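Local coordinates for RNA-binding protein HI_1333 (Haemophilus influenzae, PDB 1JO0) that probably binds RNA, as a small single-domain member of the CRS1/YhbY (CRM) family, at residues T1-T5 with L84-S88; N19-M23 with E36-A40. One frame throughout, in Å; residues are numbered along the deposited sequence. Where two conformers were deposited one is given.

Contact 1 (T1-T5 with L84-S88); sequences TTLST and LYRPS
Y85 lays its ring obliquely beside the side chains of L3 and T1: its CD2 lies 4.0 Å from L3 CD2 and 4.3 Å from T1 CG2. The ring reaches this position through a t rotamer (chi1 173°, chi2 83°). L3 meets it with an m,t side chain (-63°, 176°) whose CA-to-CB bond points toward 84-88, as does that of T1. The segment 1-5 is extended from T1 to S4, with phi/psi of -113/119 at T2, -107/140 at L3 and -68/165 at S4. It turns helical at T5 (-56/-44), S4 being the N-cap of helix 5-15, its OG accepting from the backbone N of Q7. Segment 84-88 is extended throughout; L84 and Y85 end strand 81-85, and R86 to S88 leave the sheet.

The closest CA pair across the two is T1 with R86, at 6.4 Å. T1, with chi1 -57°, rests its methyl against both Y85 and P87, CG2 standing 4.0 Å from Y85 O and 3.8 Å from P87 CD, while its OG1 lies 3.9 Å from R86 CG. In the four-stranded mixed sheet of this CRM domain, 81-85 runs antiparallel beside edge strand 73-78, and Y85 and L3 both also touch V75 and L11, so the leucine is wedged between sheet and helix 5-15.

Only apolar and van der Waals contacts join the two segments, burying 171 Å². T1 OG1 is hydrogen-bonded to K71 O, and the R86 guanidinium leads away to T70 O and to a salt bridge with E38.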
loop_
_atom_site.group_PDB
_atom_site.type_symbol
_atom_site.label_atom_id
_atom_site.label_comp_id
_atom_site.label_asym_id
_atom_site.label_seq_id
_atom_site.Cartn_x
_atom_site.Cartn_y
_atom_site.Cartn_z
ATOM N N THR A 1 -10.740 -0.105 -4.557
ATOM C CA THR A 1 -10.490 1.334 -4.729
ATOM C C THR A 1 -9.975 1.596 -6.139
ATOM O O THR A 1 -8.946 1.039 -6.487
ATOM C CB THR A 1 -9.456 1.833 -3.732
ATOM O OG1 THR A 1 -9.899 1.529 -2.389
ATOM C CG2 THR A 1 -9.269 3.334 -3.819
ATOM N N THR A 2 -10.686 2.390 -6.923
ATOM C CA THR A 2 -10.323 2.630 -8.309
ATOM C C THR A 2 -9.923 4.091 -8.422
ATOM O O THR A 2 -10.736 4.967 -8.138
ATOM C CB THR A 2 -11.477 2.265 -9.250
ATOM O OG1 THR A 2 -11.733 0.850 -9.116
ATOM C CG2 THR A 2 -11.068 2.602 -10.665
ATOM N N LEU A 3 -8.669 4.306 -8.814
ATOM C CA LEU A 3 -8.074 5.616 -8.939
ATOM C C LEU A 3 -7.904 5.987 -10.412
ATOM O O LEU A 3 -7.515 5.164 -11.242
ATOM C CB LEU A 3 -6.720 5.623 -8.291
ATOM C CG LEU A 3 -6.675 5.368 -6.794
ATOM C CD1 LEU A 3 -5.269 5.295 -6.272
ATOM C CD2 LEU A 3 -7.438 6.479 -6.042
ATOM N N SER A 4 -8.169 7.239 -10.734
ATOM C CA SER A 4 -7.877 7.736 -12.061
ATOM C C SER A 4 -6.348 7.793 -12.243
ATOM O O SER A 4 -5.618 7.776 -11.256
ATOM C CB SER A 4 -8.413 9.155 -12.276
ATOM O OG SER A 4 -7.668 10.113 -11.535
ATOM N N THR A 5 -5.912 7.927 -13.471
ATOM C CA THR A 5 -4.490 8.108 -13.744
ATOM C C THR A 5 -3.880 9.284 -13.010
ATOM O O THR A 5 -2.819 9.206 -12.394
ATOM C CB THR A 5 -4.343 8.315 -15.276
ATOM O OG1 THR A 5 -4.956 7.202 -15.926
ATOM C CG2 THR A 5 -2.861 8.392 -15.552
ATOM N N LEU A 84 0.289 1.865 -1.501
ATOM C CA LEU A 84 -1.125 1.506 -1.477
ATOM C C LEU A 84 -1.964 2.682 -0.976
ATOM O O LEU A 84 -1.451 3.477 -0.169
ATOM C CB LEU A 84 -1.372 0.312 -0.591
ATOM C CG LEU A 84 -0.646 -0.978 -0.912
ATOM C CD1 LEU A 84 -0.632 -1.907 0.285
ATOM C CD2 LEU A 84 -1.327 -1.633 -2.080
ATOM N N TYR A 85 -3.211 2.746 -1.382
ATOM C CA TYR A 85 -4.102 3.806 -0.928
ATOM C C TYR A 85 -5.508 3.300 -0.704
ATOM O O TYR A 85 -6.046 2.599 -1.566
ATOM C CB TYR A 85 -4.131 4.971 -1.915
ATOM C CG TYR A 85 -5.153 6.035 -1.609
ATOM C CD1 TYR A 85 -4.894 7.055 -0.687
ATOM C CD2 TYR A 85 -6.396 6.069 -2.234
ATOM C CE1 TYR A 85 -5.853 8.027 -0.424
ATOM C CE2 TYR A 85 -7.335 7.034 -1.975
ATOM C CZ TYR A 85 -7.067 8.018 -1.071
ATOM O OH TYR A 85 -7.995 8.990 -0.814
ATOM N N ARG A 86 -6.115 3.689 0.420
ATOM C CA ARG A 86 -7.541 3.447 0.590
ATOM C C ARG A 86 -8.167 4.679 1.268
ATOM O O ARG A 86 -7.586 5.112 2.276
ATOM C CB ARG A 86 -7.797 2.227 1.444
ATOM C CG ARG A 86 -9.239 1.765 1.475
ATOM C CD ARG A 86 -9.394 0.503 2.284
ATOM N NE ARG A 86 -9.187 0.685 3.705
ATOM C CZ ARG A 86 -8.955 -0.283 4.582
ATOM N NH1 ARG A 86 -8.852 -1.558 4.206
ATOM N NH2 ARG A 86 -8.809 0.066 5.860
ATOM N N PRO A 87 -9.257 5.211 0.760
ATOM C CA PRO A 87 -9.820 6.412 1.375
ATOM C C PRO A 87 -10.451 6.103 2.726
ATOM O O PRO A 87 -10.973 5.024 2.946
ATOM C CB PRO A 87 -10.863 6.860 0.345
ATOM C CG PRO A 87 -11.283 5.587 -0.324
ATOM C CD PRO A 87 -10.031 4.759 -0.401
ATOM N N SER A 88 -10.411 7.131 3.587
ATOM C CA SER A 88 -10.954 7.151 4.932
ATOM C C SER A 88 -12.287 7.871 4.943
ATOM O O SER A 88 -12.518 8.759 4.141
ATOM C CB SER A 88 -9.986 7.917 5.896
ATOM O OG SER A 88 -10.482 8.006 7.178
#

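Contact 2 (N19-M23 with E36-A40); sequences NPVVM and EIENA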
loop_
_atom_site.group_PDB
_atom_site.type_symbol
_atom_site.label_atom_id
_atom_site.label_comp_id
_atom_site.label_asym_id
_atom_site.label_seq_id
_atom_site.Cartn_x
_atom_site.Cartn_y
_atom_site.Cartn_z
ATOM N N ASN A 19 8.180 7.241 4.408
ATOM C CA ASN A 19 8.897 6.029 4.717
ATOM C C ASN A 19 7.933 4.849 4.823
ATOM O O ASN A 19 6.772 5.047 5.176
ATOM C CB ASN A 19 9.596 6.117 6.070
ATOM C CG ASN A 19 10.734 7.111 6.007
ATOM O OD1 ASN A 19 11.490 7.168 5.023
ATOM N ND2 ASN A 19 10.791 7.876 7.052
ATOM N N PRO A 20 8.376 3.637 4.605
ATOM C CA PRO A 20 7.516 2.480 4.882
ATOM C C PRO A 20 6.993 2.474 6.326
ATOM O O PRO A 20 7.738 2.747 7.251
ATOM C CB PRO A 20 8.469 1.307 4.656
ATOM C CG PRO A 20 9.537 1.788 3.771
ATOM C CD PRO A 20 9.712 3.244 4.093
ATOM N N VAL A 21 5.726 2.167 6.531
ATOM C CA VAL A 21 5.109 1.979 7.836
ATOM C C VAL A 21 4.828 0.508 8.169
ATOM O O VAL A 21 4.419 0.252 9.302
ATOM C CB VAL A 21 3.837 2.857 7.950
ATOM C CG1 VAL A 21 4.233 4.337 7.952
ATOM C CG2 VAL A 21 2.815 2.617 6.846
ATOM N N VAL A 22 5.012 -0.415 7.235
ATOM C CA VAL A 22 4.895 -1.843 7.484
ATOM C C VAL A 22 6.045 -2.518 6.750
ATOM O O VAL A 22 6.350 -2.146 5.614
ATOM C CB VAL A 22 3.550 -2.424 7.002
ATOM C CG1 VAL A 22 3.445 -3.926 7.261
ATOM C CG2 VAL A 22 2.391 -1.671 7.658
ATOM N N MET A 23 6.603 -3.510 7.407
ATOM C CA MET A 23 7.652 -4.286 6.756
ATOM C C MET A 23 7.246 -5.748 6.892
ATOM O O MET A 23 6.882 -6.185 7.974
ATOM C CB MET A 23 9.030 -3.958 7.327
ATOM C CG MET A 23 9.453 -2.495 7.154
ATOM S SD MET A 23 11.206 -2.124 7.273
ATOM C CE MET A 23 11.914 -3.742 7.552
ATOM N N GLU A 36 -1.450 -4.932 10.644
ATOM C CA GLU A 36 -0.607 -3.737 10.609
ATOM C C GLU A 36 -0.967 -2.947 9.351
ATOM O O GLU A 36 -1.050 -1.733 9.429
ATOM C CB GLU A 36 0.869 -4.060 10.608
ATOM C CG GLU A 36 1.509 -4.619 11.897
ATOM C CD GLU A 36 2.966 -4.925 11.577
ATOM O OE1 GLU A 36 3.405 -6.089 11.609
ATOM O OE2 GLU A 36 3.690 -3.949 11.264
ATOM N N ILE A 37 -1.193 -3.625 8.234
ATOM C CA ILE A 37 -1.545 -2.918 6.992
ATOM C C ILE A 37 -2.908 -2.288 7.152
ATOM O O ILE A 37 -3.100 -1.114 6.767
ATOM C CB ILE A 37 -1.453 -3.861 5.786
ATOM C CG1 ILE A 37 0.011 -4.290 5.557
ATOM C CG2 ILE A 37 -2.000 -3.212 4.545
ATOM C CD1 ILE A 37 0.165 -5.424 4.553
ATOM N N GLU A 38 -3.871 -2.979 7.698
ATOM C CA GLU A 38 -5.182 -2.362 7.933
ATOM C C GLU A 38 -5.101 -1.124 8.816
ATOM O O GLU A 38 -5.702 -0.116 8.533
ATOM C CB GLU A 38 -6.096 -3.345 8.652
ATOM C CG GLU A 38 -6.821 -4.237 7.725
ATOM C CD GLU A 38 -7.907 -3.541 6.894
ATOM O OE1 GLU A 38 -8.139 -4.041 5.791
ATOM O OE2 GLU A 38 -8.533 -2.547 7.305
ATOM N N ASN A 39 -4.339 -1.230 9.898
ATOM C CA ASN A 39 -4.161 -0.147 10.833
ATOM C C ASN A 39 -3.582 1.051 10.105
ATOM O O ASN A 39 -3.971 2.198 10.264
ATOM C CB ASN A 39 -3.283 -0.601 11.986
ATOM C CG ASN A 39 -3.083 0.506 13.003
ATOM O OD1 ASN A 39 -4.027 1.035 13.596
ATOM N ND2 ASN A 39 -1.830 0.853 13.224
ATOM N N ALA A 40 -2.547 0.805 9.314
ATOM C CA ALA A 40 -1.846 1.849 8.588
ATOM C C ALA A 40 -2.737 2.525 7.554
ATOM O O ALA A 40 -2.779 3.742 7.417
ATOM C CB ALA A 40 -0.596 1.244 7.956
HETATM O O HOH W 1 3.159 -1.268 11.374
HETATM O O HOH W 2 6.020 -3.743 10.227
#
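Segment 19-23 is extended apart from a kink at V21 (phi/psi -106/-8); V22 (-138/141) and M23 (-128/132), in strand 22-24, are extended. Segment 36-40 is regular helix, its turn closed by A40 N to E36 O at 2.9 Å. The CA atoms come nearest at V22 and I37 (6.5 Å) and at V21 and A40 (7.0 Å), so one helical turn spans two successive strand-side residues.

V22 is the most deeply engaged, with 79 Å² of it covered by 36-40. With chi1 at 180°, V22 sets its CG1 3.9 Å from I37 CG1, while V22 CG2 lies 3.9 Å from E36 O and 4.2 Å from A40 CB. V21 adds a further methyl contact, CG2 to A40 CB at 3.8 Å. The CA-to-CB bond of M23 points away from the helix.

Two waters join the E36 carboxylate to the backbone of 19-23. Water 1 donates to V21 O (2.9 Å) and to E36 OE2 (2.7 Å). Water 2 accepts from M23 N (2.9 Å) and donates to E36 OE2 (2.6 Å).

I37 and A40 also rest on I47, and the backbone of V21 and V22 pairs with K48 and K50 of the parallel strand 46-51. Together these contacts pack the connecting helix 31-44 on the sheet of a beta-alpha-beta unit, 22-24, 31-44, 46-51.

From the N terminus, T1-T5 leads into helix 5-15, and the chain then reaches N19-M23. Contact 2 closes a short loop when E36-A40 of helix 31-44 comes back over edge strand 22-24, with 12 residues lying between its segments. Contact 1 closes only at L84-S88, 79 residues after T5, so its long loop encloses the whole of contact 2; the two nest and do not cross. Their centres are 16 Å apart, on opposite sides of the chain's centre, yet both reach the same sheet. A direct tie exists as well: the salt bridge from R86 NH2 to E38 OE2, 3.0 Å, joins the residues following strand 81-85 to helix 31-44.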